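Local coordinates for ORF10 (Moritella marina, PDB 6RIW), which forms the ketosynthase-chain length factor didomain of a polyunsaturated fatty acid synthase and probably condenses acyl units to lengthen the growing fatty acid, at residues L170-Y174 and V662-E666; V43-Y48 and N596-E602; A758-Y762 and S885-Q890; A463-L469 and E677-S683; L257-E261 and G367-T371. One frame throughout, in Å; residues are numbered along the deposited sequence.

Interaction 1 (L170-Y174 and V662-E666); sequences LVAGY and VSAEE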
# COMPACT_ATOMS: atom_id res chain seq x y z
N LEU A 170 -3.93 -2.60 10.48
CA LEU A 170 -4.08 -1.45 9.58
C LEU A 170 -2.73 -1.20 8.92
O LEU A 170 -1.98 -0.26 9.24
CB LEU A 170 -4.59 -0.22 10.34
CG LEU A 170 -5.88 -0.42 11.18
CD1 LEU A 170 -6.21 0.83 11.95
CD2 LEU A 170 -7.05 -0.80 10.27
N VAL A 171 -2.39 -2.09 8.00
CA VAL A 171 -1.00 -2.20 7.58
C VAL A 171 -0.64 -1.11 6.57
O VAL A 171 0.42 -0.48 6.66
CB VAL A 171 -0.74 -3.62 7.02
CG1 VAL A 171 0.54 -3.64 6.21
CG2 VAL A 171 -0.66 -4.64 8.18
N ALA A 172 -1.50 -0.86 5.58
CA ALA A 172 -1.09 -0.03 4.44
C ALA A 172 -1.04 1.46 4.79
O ALA A 172 0.01 2.11 4.61
CB ALA A 172 -2.01 -0.29 3.24
N GLY A 173 -2.14 2.03 5.28
CA GLY A 173 -2.22 3.47 5.39
C GLY A 173 -1.98 4.04 6.79
O GLY A 173 -1.35 5.08 6.94
N TYR A 174 -2.48 3.35 7.81
CA TYR A 174 -2.34 3.88 9.18
C TYR A 174 -0.91 4.24 9.58
O TYR A 174 -0.76 5.21 10.35
CB TYR A 174 -2.93 2.87 10.17
CG TYR A 174 -2.96 3.38 11.60
CD1 TYR A 174 -3.69 4.51 11.93
CD2 TYR A 174 -2.25 2.72 12.60
CE1 TYR A 174 -3.72 4.99 13.26
CE2 TYR A 174 -2.26 3.18 13.92
CZ TYR A 174 -2.99 4.32 14.24
OH TYR A 174 -3.01 4.78 15.55
N VAL A 662 -2.83 4.20 -3.08
CA VAL A 662 -2.83 5.25 -2.08
C VAL A 662 -3.64 4.70 -0.90
O VAL A 662 -4.75 4.20 -1.10
CB VAL A 662 -3.47 6.55 -2.60
CG1 VAL A 662 -3.62 7.57 -1.48
CG2 VAL A 662 -2.62 7.15 -3.74
N SER A 663 -3.08 4.77 0.30
CA SER A 663 -3.72 4.21 1.48
C SER A 663 -3.79 5.28 2.56
O SER A 663 -2.77 5.81 2.99
CB SER A 663 -2.98 2.97 1.97
OG SER A 663 -2.92 1.98 0.95
N ALA A 664 -5.01 5.58 3.01
CA ALA A 664 -5.19 6.50 4.13
C ALA A 664 -6.44 6.10 4.90
O ALA A 664 -7.23 6.95 5.31
CB ALA A 664 -5.26 7.96 3.67
N GLU A 665 -6.65 4.79 5.05
CA GLU A 665 -7.78 4.21 5.81
C GLU A 665 -9.09 4.69 5.15
O GLU A 665 -9.19 4.71 3.91
CB GLU A 665 -7.64 4.56 7.29
CG GLU A 665 -6.33 4.03 7.93
CD GLU A 665 -6.14 2.54 7.72
OE1 GLU A 665 -7.15 1.79 7.78
OE2 GLU A 665 -4.99 2.09 7.46
N GLU A 666 -10.12 5.06 5.93
CA GLU A 666 -11.38 5.42 5.29
C GLU A 666 -11.23 6.65 4.40
O GLU A 666 -12.01 6.81 3.45
CB GLU A 666 -12.46 5.70 6.36
CG GLU A 666 -12.93 4.43 7.09
CD GLU A 666 -12.17 4.20 8.41
OE1 GLU A 666 -10.94 4.47 8.46
OE2 GLU A 666 -12.79 3.72 9.39
O HOH W 1 -4.71 0.67 5.29
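The carboxylate of E665 lies against the tight bend at A172-Y174, with OE2 at 2.8 Å from Y174 N in a weak, bent hydrogen bond. A buried water fills the gap beside it, 2.6 Å from E665 OE2 and 2.9 Å from G173 N, so the same oxygen serves two successive backbone amides. Nearby, A172 CB rests 3.4 Å from S663 OG, a hydroxyl already bonded to M582 O. G173 CA is 3.4 Å from S663 O; a CB on G173 would clash with S663 C and A664 N. L170 CD2 packs 3.6 Å from E665 OE1. Strand 659-663 belongs to the chain length factor and pairs antiparallel with strand 189-193 of the ketosynthase, so the contact sits where the two thiolase-like domains join their sheets. Across this contact the carboxylate is met by one backbone NH directly and weakly, and by a second through water, so the polar link runs from a side chain to the main chain of the 172-174 bend.

Interaction 2 (V43-Y48 and N596-E602); sequences VDPAKY and NLTTQIE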
# COMPACT_ATOMS: atom_id res chain seq x y z
N VAL A 43 9.55 -19.08 12.82
CA VAL A 43 9.68 -20.54 12.74
C VAL A 43 11.14 -20.82 12.42
O VAL A 43 11.89 -19.93 12.03
CB VAL A 43 8.79 -21.15 11.64
CG1 VAL A 43 7.30 -20.99 11.94
CG2 VAL A 43 9.16 -20.51 10.30
N ASP A 44 11.55 -22.08 12.57
CA ASP A 44 12.88 -22.50 12.14
C ASP A 44 12.96 -22.43 10.62
O ASP A 44 12.25 -23.19 9.94
CB ASP A 44 13.15 -23.93 12.65
CG ASP A 44 14.45 -24.55 12.12
OD1 ASP A 44 15.23 -23.88 11.41
OD2 ASP A 44 14.70 -25.73 12.45
N PRO A 45 13.79 -21.55 10.04
CA PRO A 45 13.80 -21.41 8.57
C PRO A 45 14.18 -22.68 7.82
O PRO A 45 13.71 -22.90 6.70
CB PRO A 45 14.83 -20.29 8.33
CG PRO A 45 14.86 -19.53 9.63
CD PRO A 45 14.67 -20.57 10.69
N ALA A 46 15.01 -23.54 8.42
CA ALA A 46 15.42 -24.77 7.74
C ALA A 46 14.24 -25.67 7.43
O ALA A 46 14.26 -26.40 6.43
CB ALA A 46 16.45 -25.52 8.59
N LYS A 47 13.19 -25.65 8.27
CA LYS A 47 11.99 -26.45 8.00
C LYS A 47 11.24 -25.99 6.76
O LYS A 47 10.36 -26.72 6.27
CB LYS A 47 11.04 -26.40 9.20
CG LYS A 47 11.57 -27.09 10.44
CD LYS A 47 11.26 -28.58 10.39
CE LYS A 47 11.92 -29.33 11.55
NZ LYS A 47 11.76 -30.81 11.39
N TYR A 48 11.51 -24.78 6.27
CA TYR A 48 10.81 -24.23 5.12
C TYR A 48 11.73 -24.04 3.93
O TYR A 48 11.32 -23.43 2.93
CB TYR A 48 10.13 -22.90 5.50
CG TYR A 48 8.96 -23.14 6.43
CD1 TYR A 48 9.15 -23.22 7.80
CD2 TYR A 48 7.68 -23.35 5.92
CE1 TYR A 48 8.08 -23.47 8.65
CE2 TYR A 48 6.59 -23.62 6.77
CZ TYR A 48 6.81 -23.67 8.14
OH TYR A 48 5.76 -23.91 9.01
N ASN A 596 2.15 -22.48 6.97
CA ASN A 596 2.68 -22.73 8.31
C ASN A 596 2.22 -24.08 8.87
O ASN A 596 2.83 -24.57 9.83
CB ASN A 596 2.27 -21.59 9.23
CG ASN A 596 3.32 -21.26 10.27
OD1 ASN A 596 3.68 -20.09 10.44
ND2 ASN A 596 3.77 -22.28 11.01
N LEU A 597 1.20 -24.69 8.28
CA LEU A 597 0.76 -25.98 8.78
C LEU A 597 1.85 -27.05 8.65
O LEU A 597 1.75 -28.07 9.33
CB LEU A 597 -0.52 -26.43 8.06
CG LEU A 597 -1.75 -25.58 8.41
CD1 LEU A 597 -2.94 -25.94 7.50
CD2 LEU A 597 -2.12 -25.79 9.85
N THR A 598 2.87 -26.83 7.81
CA THR A 598 4.06 -27.68 7.76
C THR A 598 4.61 -28.00 9.15
O THR A 598 4.78 -29.17 9.53
CB THR A 598 5.16 -27.00 6.92
OG1 THR A 598 4.76 -26.98 5.55
CG2 THR A 598 6.48 -27.76 7.04
N THR A 599 4.93 -26.97 9.92
CA THR A 599 5.48 -27.23 11.24
C THR A 599 4.40 -27.37 12.28
O THR A 599 4.61 -28.05 13.29
CB THR A 599 6.47 -26.13 11.64
OG1 THR A 599 5.87 -24.84 11.44
CG2 THR A 599 7.75 -26.23 10.81
N GLN A 600 3.23 -26.75 12.07
CA GLN A 600 2.15 -26.93 13.04
C GLN A 600 1.72 -28.39 13.13
O GLN A 600 1.51 -28.91 14.23
CB GLN A 600 0.96 -26.06 12.69
CG GLN A 600 1.21 -24.61 12.97
CD GLN A 600 0.10 -23.77 12.44
OE1 GLN A 600 0.18 -23.28 11.30
NE2 GLN A 600 -0.99 -23.63 13.22
N ILE A 601 1.57 -29.06 11.98
CA ILE A 601 1.12 -30.46 12.01
C ILE A 601 2.25 -31.36 12.49
O ILE A 601 2.03 -32.29 13.28
CB ILE A 601 0.62 -30.90 10.62
CG1 ILE A 601 -0.59 -30.06 10.17
CG2 ILE A 601 0.26 -32.38 10.65
CD1 ILE A 601 -1.86 -30.41 10.87
N GLU A 602 3.48 -31.11 12.04
CA GLU A 602 4.60 -31.90 12.54
C GLU A 602 4.70 -31.82 14.06
O GLU A 602 4.81 -32.85 14.75
CB GLU A 602 5.91 -31.46 11.89
CG GLU A 602 7.11 -32.28 12.36
CD GLU A 602 8.43 -31.84 11.72
OE1 GLU A 602 8.69 -30.62 11.61
OE2 GLU A 602 9.22 -32.74 11.35
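Y48 gives up the most surface here, and it works through its hydroxyl: OH is 2.6 Å from T599 OG1, a short hydrogen bond in which either group could be the donor. The ring runs alongside the first turn of helix 597-608, with CE2 3.7 Å from T598 CB. K47, next to it on the same 3-10 turn, points its CB-to-NZ chain along the helix. Its CB touches T599 CG2 at 3.7 Å, and its ammonium reaches the following turn to form a salt bridge with E602, with NZ 3.1 Å from OE1 and a weak hydrogen bond of 3.2 Å from NZ to OE2. T599 CG2 thus touches both the lysine and the Y48 ring, 3.5 Å from Y48 CE1. V43 CG1 lies 3.9 Å from N596 ND2, while N596 OD1 is bonded by R592. Upstream, an Asx turn, D44 OD1 accepting from A46 N at 3.0 Å, shapes the loop. The contact joins a peripheral ketosynthase loop to a chain length factor helix. V43 and Y48 also pack on M229 and M233 of helix 228-237, while L597 and I601 on the inner side of their helix meet helices 614-628 and 129-148.

Interaction 3 (A758-Y762 and S885-Q890); sequences AEQVY and SAQAHQ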
# COMPACT_ATOMS: atom_id res chain seq x y z
N ALA A 758 -19.32 19.99 -21.83
CA ALA A 758 -20.45 19.94 -20.91
C ALA A 758 -21.11 18.57 -20.91
O ALA A 758 -21.51 18.07 -19.84
CB ALA A 758 -21.46 21.03 -21.26
N GLU A 759 -21.21 17.92 -22.06
CA GLU A 759 -21.96 16.66 -22.08
C GLU A 759 -21.19 15.49 -21.47
O GLU A 759 -21.74 14.40 -21.40
CB GLU A 759 -22.39 16.30 -23.51
CG GLU A 759 -21.24 15.90 -24.45
CD GLU A 759 -20.37 17.09 -24.86
OE1 GLU A 759 -20.81 18.27 -24.71
OE2 GLU A 759 -19.24 16.85 -25.32
N GLN A 760 -19.95 15.71 -21.02
CA GLN A 760 -19.19 14.67 -20.33
C GLN A 760 -19.43 14.63 -18.83
O GLN A 760 -19.10 13.63 -18.20
CB GLN A 760 -17.69 14.91 -20.51
CG GLN A 760 -17.19 14.88 -21.93
CD GLN A 760 -15.70 14.88 -21.95
OE1 GLN A 760 -15.06 15.94 -21.88
NE2 GLN A 760 -15.11 13.69 -21.99
N VAL A 761 -19.92 15.71 -18.23
CA VAL A 761 -19.72 15.96 -16.81
C VAL A 761 -20.90 15.42 -16.01
O VAL A 761 -22.05 15.82 -16.24
CB VAL A 761 -19.51 17.46 -16.54
CG1 VAL A 761 -19.35 17.70 -15.06
CG2 VAL A 761 -18.30 17.94 -17.32
N TYR A 762 -20.61 14.51 -15.07
CA TYR A 762 -21.62 14.15 -14.08
C TYR A 762 -21.82 15.28 -13.09
O TYR A 762 -22.93 15.79 -12.92
CB TYR A 762 -21.22 12.87 -13.34
CG TYR A 762 -21.36 11.57 -14.12
CD1 TYR A 762 -22.56 10.89 -14.16
CD2 TYR A 762 -20.27 11.03 -14.80
CE1 TYR A 762 -22.70 9.69 -14.84
CE2 TYR A 762 -20.37 9.82 -15.48
CZ TYR A 762 -21.60 9.15 -15.50
OH TYR A 762 -21.71 7.98 -16.19
N SER A 885 -23.78 20.29 -12.75
CA SER A 885 -23.27 20.89 -13.98
C SER A 885 -24.44 21.18 -14.92
O SER A 885 -25.60 20.89 -14.62
CB SER A 885 -22.25 19.97 -14.64
OG SER A 885 -22.90 18.85 -15.20
N ALA A 886 -24.09 21.71 -16.10
CA ALA A 886 -25.09 22.25 -17.02
C ALA A 886 -25.92 21.16 -17.68
O ALA A 886 -27.12 21.34 -17.88
CB ALA A 886 -24.41 23.11 -18.10
N GLN A 887 -25.30 20.04 -18.06
CA GLN A 887 -25.95 18.97 -18.79
C GLN A 887 -25.81 17.66 -18.03
O GLN A 887 -24.87 17.49 -17.25
CB GLN A 887 -25.33 18.74 -20.18
CG GLN A 887 -25.09 19.96 -21.04
CD GLN A 887 -24.77 19.59 -22.50
OE1 GLN A 887 -25.01 18.46 -22.94
NE2 GLN A 887 -24.18 20.54 -23.24
N ALA A 888 -26.70 16.71 -18.32
CA ALA A 888 -26.50 15.34 -17.87
C ALA A 888 -25.40 14.69 -18.70
O ALA A 888 -25.27 14.96 -19.90
CB ALA A 888 -27.79 14.53 -17.97
N HIS A 889 -24.59 13.86 -18.05
CA HIS A 889 -23.54 13.10 -18.72
C HIS A 889 -24.13 12.22 -19.81
O HIS A 889 -25.12 11.54 -19.60
CB HIS A 889 -22.81 12.23 -17.69
CG HIS A 889 -21.94 11.17 -18.29
ND1 HIS A 889 -20.61 11.38 -18.59
CD2 HIS A 889 -22.18 9.86 -18.54
CE1 HIS A 889 -20.08 10.26 -19.04
NE2 HIS A 889 -21.01 9.32 -19.03
N GLN A 890 -23.48 12.21 -20.97
CA GLN A 890 -23.93 11.43 -22.12
C GLN A 890 -23.19 10.11 -22.16
O GLN A 890 -21.95 10.08 -22.15
CB GLN A 890 -23.71 12.22 -23.41
CG GLN A 890 -24.07 11.46 -24.68
CD GLN A 890 -24.32 12.41 -25.86
OE1 GLN A 890 -23.58 13.37 -26.06
NE2 GLN A 890 -25.37 12.13 -26.63
O HOH W 2 -22.44 19.61 -17.84
O HOH W 3 -19.80 11.80 -22.39
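Within the thiolase-like fold of the chain length factor, strands 763-772 and 876-884 are antiparallel neighbours, and this contact joins the loop leading into the first to the loop leaving the second. Most of the cross-bonding is backbone-directed. E759 O accepts from Q890 N at 2.8 Å, and also lies 3.5 Å from H889 CA in a CA-H...O contact. One residue on, Q760 O takes an almost linear hydrogen bond from H889 ND1 at 2.7 Å. The other ring nitrogen, H889 NE2, is satisfied by D567, whose second carboxylate oxygen bonds Y762 OH; H889 N in turn is held by D854 at the end of helix 841-854. At the other end of the contact a water does the joining: it donates to A758 O at 2.7 Å and accepts from S885 OG at 2.8 Å and from Q887 N at 2.9 Å. The polar ends of E759 and Q760 turn back to T757, so the main chain of these two residues, not their side-chain ends, makes the hydrogen bonds across. Between the polar points, V761 CG1 packs on S885 CB at 3.7 Å. The Y762 and H889 rings form an offset stack, centroids 3.9 Å apart and planes 16° from parallel, with H889 CB standing 3.7 Å above the centroid of the Y762 ring.

Interaction 4 (A463-L469 and E677-S683); sequences AKPREPL and ENLFQTS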
# COMPACT_ATOMS: atom_id res chain seq x y z
N ALA A 463 3.76 26.09 -10.13
CA ALA A 463 2.66 25.17 -10.38
C ALA A 463 1.48 25.91 -11.00
O ALA A 463 1.28 27.10 -10.76
CB ALA A 463 2.23 24.49 -9.08
N LYS A 464 0.70 25.19 -11.81
CA LYS A 464 -0.52 25.75 -12.35
C LYS A 464 -1.52 25.99 -11.22
O LYS A 464 -1.53 25.25 -10.22
CB LYS A 464 -1.15 24.82 -13.38
CG LYS A 464 -0.22 24.41 -14.48
CD LYS A 464 -0.99 23.99 -15.71
CE LYS A 464 -1.32 22.52 -15.68
NZ LYS A 464 -0.09 21.71 -15.46
N PRO A 465 -2.36 27.02 -11.34
CA PRO A 465 -3.40 27.24 -10.33
C PRO A 465 -4.35 26.06 -10.30
O PRO A 465 -4.57 25.39 -11.31
CB PRO A 465 -4.11 28.51 -10.82
CG PRO A 465 -3.19 29.14 -11.83
CD PRO A 465 -2.42 28.00 -12.44
N ARG A 466 -4.89 25.78 -9.11
CA ARG A 466 -5.84 24.68 -8.96
C ARG A 466 -7.17 25.03 -9.63
O ARG A 466 -7.51 26.21 -9.80
CB ARG A 466 -6.07 24.38 -7.48
CG ARG A 466 -6.88 25.51 -6.82
CD ARG A 466 -7.56 25.08 -5.55
NE ARG A 466 -8.59 24.06 -5.74
CZ ARG A 466 -9.87 24.29 -6.06
NH1 ARG A 466 -10.31 25.52 -6.28
NH2 ARG A 466 -10.71 23.27 -6.16
N GLU A 467 -7.91 24.01 -10.04
CA GLU A 467 -9.25 24.17 -10.59
C GLU A 467 -10.13 23.06 -10.05
O GLU A 467 -9.64 21.99 -9.69
CB GLU A 467 -9.29 24.11 -12.13
CG GLU A 467 -8.05 24.51 -12.88
CD GLU A 467 -8.17 24.17 -14.37
OE1 GLU A 467 -7.12 24.03 -15.04
OE2 GLU A 467 -9.32 24.03 -14.84
N PRO A 468 -11.45 23.27 -10.02
CA PRO A 468 -12.36 22.15 -9.73
C PRO A 468 -12.09 20.98 -10.67
O PRO A 468 -11.62 21.15 -11.80
CB PRO A 468 -13.76 22.74 -9.96
CG PRO A 468 -13.58 24.20 -9.70
CD PRO A 468 -12.19 24.54 -10.18
N LEU A 469 -12.38 19.79 -10.19
CA LEU A 469 -12.24 18.58 -10.97
C LEU A 469 -13.60 18.21 -11.54
O LEU A 469 -14.59 18.20 -10.81
CB LEU A 469 -11.72 17.43 -10.10
CG LEU A 469 -10.29 17.55 -9.60
CD1 LEU A 469 -10.09 16.52 -8.49
CD2 LEU A 469 -9.34 17.28 -10.75
N GLU A 677 -5.80 16.47 -7.90
CA GLU A 677 -5.69 17.92 -8.07
C GLU A 677 -4.23 18.35 -8.17
O GLU A 677 -3.83 19.11 -9.06
CB GLU A 677 -6.37 18.64 -6.90
CG GLU A 677 -6.28 20.16 -6.99
CD GLU A 677 -6.60 20.88 -5.68
OE1 GLU A 677 -5.68 21.01 -4.83
OE2 GLU A 677 -7.75 21.36 -5.53
N ASN A 678 -3.40 17.82 -7.28
CA ASN A 678 -2.00 18.23 -7.28
C ASN A 678 -1.29 17.77 -8.54
O ASN A 678 -0.42 18.48 -9.06
CB ASN A 678 -1.31 17.70 -6.03
CG ASN A 678 -0.36 18.68 -5.47
OD1 ASN A 678 -0.74 19.59 -4.72
ND2 ASN A 678 0.91 18.52 -5.82
N LEU A 679 -1.65 16.58 -9.05
CA LEU A 679 -1.01 16.09 -10.27
C LEU A 679 -1.29 17.01 -11.46
O LEU A 679 -0.42 17.25 -12.30
CB LEU A 679 -1.46 14.66 -10.56
CG LEU A 679 -0.87 13.57 -9.66
CD1 LEU A 679 -1.45 12.20 -10.04
CD2 LEU A 679 0.66 13.51 -9.73
N PHE A 680 -2.51 17.53 -11.54
CA PHE A 680 -2.82 18.45 -12.63
C PHE A 680 -2.08 19.77 -12.47
O PHE A 680 -1.72 20.41 -13.47
CB PHE A 680 -4.33 18.68 -12.71
CG PHE A 680 -5.10 17.48 -13.21
CD1 PHE A 680 -4.76 16.85 -14.39
CD2 PHE A 680 -6.19 17.00 -12.49
CE1 PHE A 680 -5.49 15.75 -14.86
CE2 PHE A 680 -6.92 15.91 -12.93
CZ PHE A 680 -6.57 15.28 -14.12
N GLN A 681 -1.81 20.19 -11.23
CA GLN A 681 -1.08 21.44 -11.03
C GLN A 681 0.40 21.31 -11.39
O GLN A 681 1.03 22.31 -11.75
CB GLN A 681 -1.18 21.89 -9.57
CG GLN A 681 -2.56 22.38 -9.15
CD GLN A 681 -2.55 22.85 -7.72
OE1 GLN A 681 -2.78 22.06 -6.82
NE2 GLN A 681 -2.25 24.12 -7.51
N THR A 682 0.99 20.12 -11.25
CA THR A 682 2.44 20.00 -11.29
C THR A 682 2.95 19.19 -12.47
O THR A 682 4.17 19.05 -12.61
CB THR A 682 2.98 19.37 -10.00
OG1 THR A 682 2.44 18.05 -9.83
CG2 THR A 682 2.59 20.21 -8.79
N SER A 683 2.08 18.66 -13.33
CA SER A 683 2.54 17.80 -14.41
C SER A 683 1.63 18.02 -15.60
O SER A 683 0.69 18.83 -15.54
CB SER A 683 2.56 16.32 -14.00
OG SER A 683 1.24 15.79 -13.96
O HOH W 4 -10.01 20.68 -4.24
O HOH W 5 -9.58 20.50 -7.35
O HOH W 6 -6.08 21.36 -10.31
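E677 opens the segment with a salt bridge: its OE2 takes a nearly straight hydrogen bond from R466 NE at 2.8 Å, and two waters link R466 NH2 to the same oxygen. The other oxygen, OE1, is claimed by K214 of the ketosynthase. One turn on, F680 receives L469 CD2 at its ring edge, 3.5 Å from CE2, and its carbonyl O accepts from K464 NZ at 2.9 Å. Helix 668-682 is the connection of a beta-alpha-beta crossover from strand 659-663 to 687-694, both parallel neighbours of strand 576-581, and the extended chain 463-469 across its last turns ends the link from the ketosynthase to the chain length factor. Q681 bonds K464 both ways: its O accepts from K464 N at 2.9 Å, and its NE2 donates to K464 O at 3.0 Å. T682 CG2 lies 4.3 Å from A463 CB, on a side chain that also approaches M1, a magnesium ligand. At S683 the carbonyl O also accepts from K464 NZ, at 3.0 Å.

Interaction 5 (L257-E261 and G367-T371); sequences LFAGE and GHLLT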
# COMPACT_ATOMS: atom_id res chain seq x y z
N LEU A 257 18.40 -11.59 -7.08
CA LEU A 257 18.49 -10.63 -6.00
C LEU A 257 18.31 -11.31 -4.65
O LEU A 257 17.82 -12.45 -4.56
CB LEU A 257 17.42 -9.51 -6.16
CG LEU A 257 15.94 -9.94 -6.23
CD1 LEU A 257 15.31 -10.20 -4.84
CD2 LEU A 257 15.13 -8.86 -6.95
N PHE A 258 18.72 -10.60 -3.61
CA PHE A 258 18.28 -10.85 -2.24
C PHE A 258 17.42 -9.67 -1.80
O PHE A 258 17.72 -8.52 -2.14
CB PHE A 258 19.46 -10.98 -1.27
CG PHE A 258 20.41 -12.12 -1.57
CD1 PHE A 258 19.97 -13.28 -2.18
CD2 PHE A 258 21.74 -12.01 -1.21
CE1 PHE A 258 20.87 -14.34 -2.44
CE2 PHE A 258 22.65 -13.05 -1.46
CZ PHE A 258 22.21 -14.21 -2.08
N ALA A 259 16.34 -9.96 -1.08
CA ALA A 259 15.43 -8.93 -0.60
C ALA A 259 15.89 -8.41 0.76
O ALA A 259 16.87 -8.88 1.33
CB ALA A 259 14.01 -9.48 -0.53
N GLY A 260 15.18 -7.41 1.29
CA GLY A 260 15.64 -6.74 2.49
C GLY A 260 14.51 -5.94 3.12
O GLY A 260 13.39 -5.88 2.60
N GLU A 261 14.82 -5.34 4.26
CA GLU A 261 13.84 -4.60 5.04
C GLU A 261 14.52 -3.38 5.64
O GLU A 261 15.75 -3.27 5.65
CB GLU A 261 13.23 -5.50 6.13
CG GLU A 261 14.29 -6.21 6.94
CD GLU A 261 13.72 -7.09 8.06
OE1 GLU A 261 12.57 -7.59 7.92
OE2 GLU A 261 14.42 -7.27 9.09
N GLY A 367 21.17 -5.56 -0.14
CA GLY A 367 20.02 -6.22 -0.73
C GLY A 367 19.02 -5.21 -1.26
O GLY A 367 19.22 -3.99 -1.23
N HIS A 368 17.90 -5.74 -1.75
CA HIS A 368 16.83 -4.93 -2.34
C HIS A 368 15.78 -4.69 -1.26
O HIS A 368 15.04 -5.61 -0.90
CB HIS A 368 16.26 -5.64 -3.57
CG HIS A 368 15.12 -4.93 -4.24
ND1 HIS A 368 14.63 -3.72 -3.80
CD2 HIS A 368 14.41 -5.24 -5.35
CE1 HIS A 368 13.64 -3.33 -4.59
NE2 HIS A 368 13.49 -4.24 -5.54
N LEU A 369 15.71 -3.47 -0.76
CA LEU A 369 14.82 -3.13 0.35
C LEU A 369 13.36 -2.90 -0.07
O LEU A 369 12.58 -2.32 0.71
CB LEU A 369 15.36 -1.90 1.09
CG LEU A 369 16.25 -2.14 2.30
CD1 LEU A 369 17.44 -3.05 1.97
CD2 LEU A 369 16.73 -0.84 2.98
N LEU A 370 12.97 -3.30 -1.28
CA LEU A 370 11.56 -3.31 -1.71
C LEU A 370 11.02 -1.89 -1.68
O LEU A 370 11.58 -1.01 -2.37
CB LEU A 370 10.83 -4.32 -0.83
CG LEU A 370 11.46 -5.72 -0.75
CD1 LEU A 370 10.67 -6.66 0.17
CD2 LEU A 370 11.58 -6.33 -2.16
N THR A 371 9.92 -1.61 -0.96
CA THR A 371 9.37 -0.25 -0.98
C THR A 371 10.37 0.77 -0.45
O THR A 371 10.29 1.95 -0.82
CB THR A 371 8.07 -0.21 -0.18
OG1 THR A 371 8.25 -0.94 1.04
CG2 THR A 371 6.98 -0.89 -0.99
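The two backbones meet at a slant, 68° between their end-to-end directions, and pair at a single beta bridge, A259 with H368. H368 N donates to F258 O at 2.8 Å; on the return side H368 O faces A259 CA at 3.4 Å in a CA-H...O contact. G367 leaves helix 363-366 with positive phi, and a CB there would be jammed against the preceding carbonyl and tight against F258 O and A259 O. At G260 the limit is packing: a CB would clash with L369 CD1. Among the side chains, L257 CD2 meets the edge of the H368 ring, 4.0 Å from CD2, and L370 CD1 lies 3.7 Å from G260 O. A259 and L370 both pack on V231 and F235 of helix 228-237. H368 also touches C196. The Gly-His of 367-368 matches the motif that supplies one histidine of the Cys-His-His triad in ketosynthases, so the bridge probably lies in the loop that carries this active-site histidine.

How the interactions relate
From the N terminus, the chain opens interaction 2 at 43-48, then interaction 1 at 170-174, then interaction 5 at 257-261. Interaction 5 closes first, at 367-371, wholly inside the ketosynthase and nested within the loops of the other two. Interaction 4 opens at 463-469, on the way into the chain length factor; interactions 2, 1 and 4 then close in that order at 596-602, 662-666 and 677-683, so all three cross one another. Interactions 1 and 2 join the two domains, at the core and at the periphery, their centres about 31 Å apart. Interaction 3 follows in series within the chain length factor, its nearest atoms about 6 Å from interaction 4.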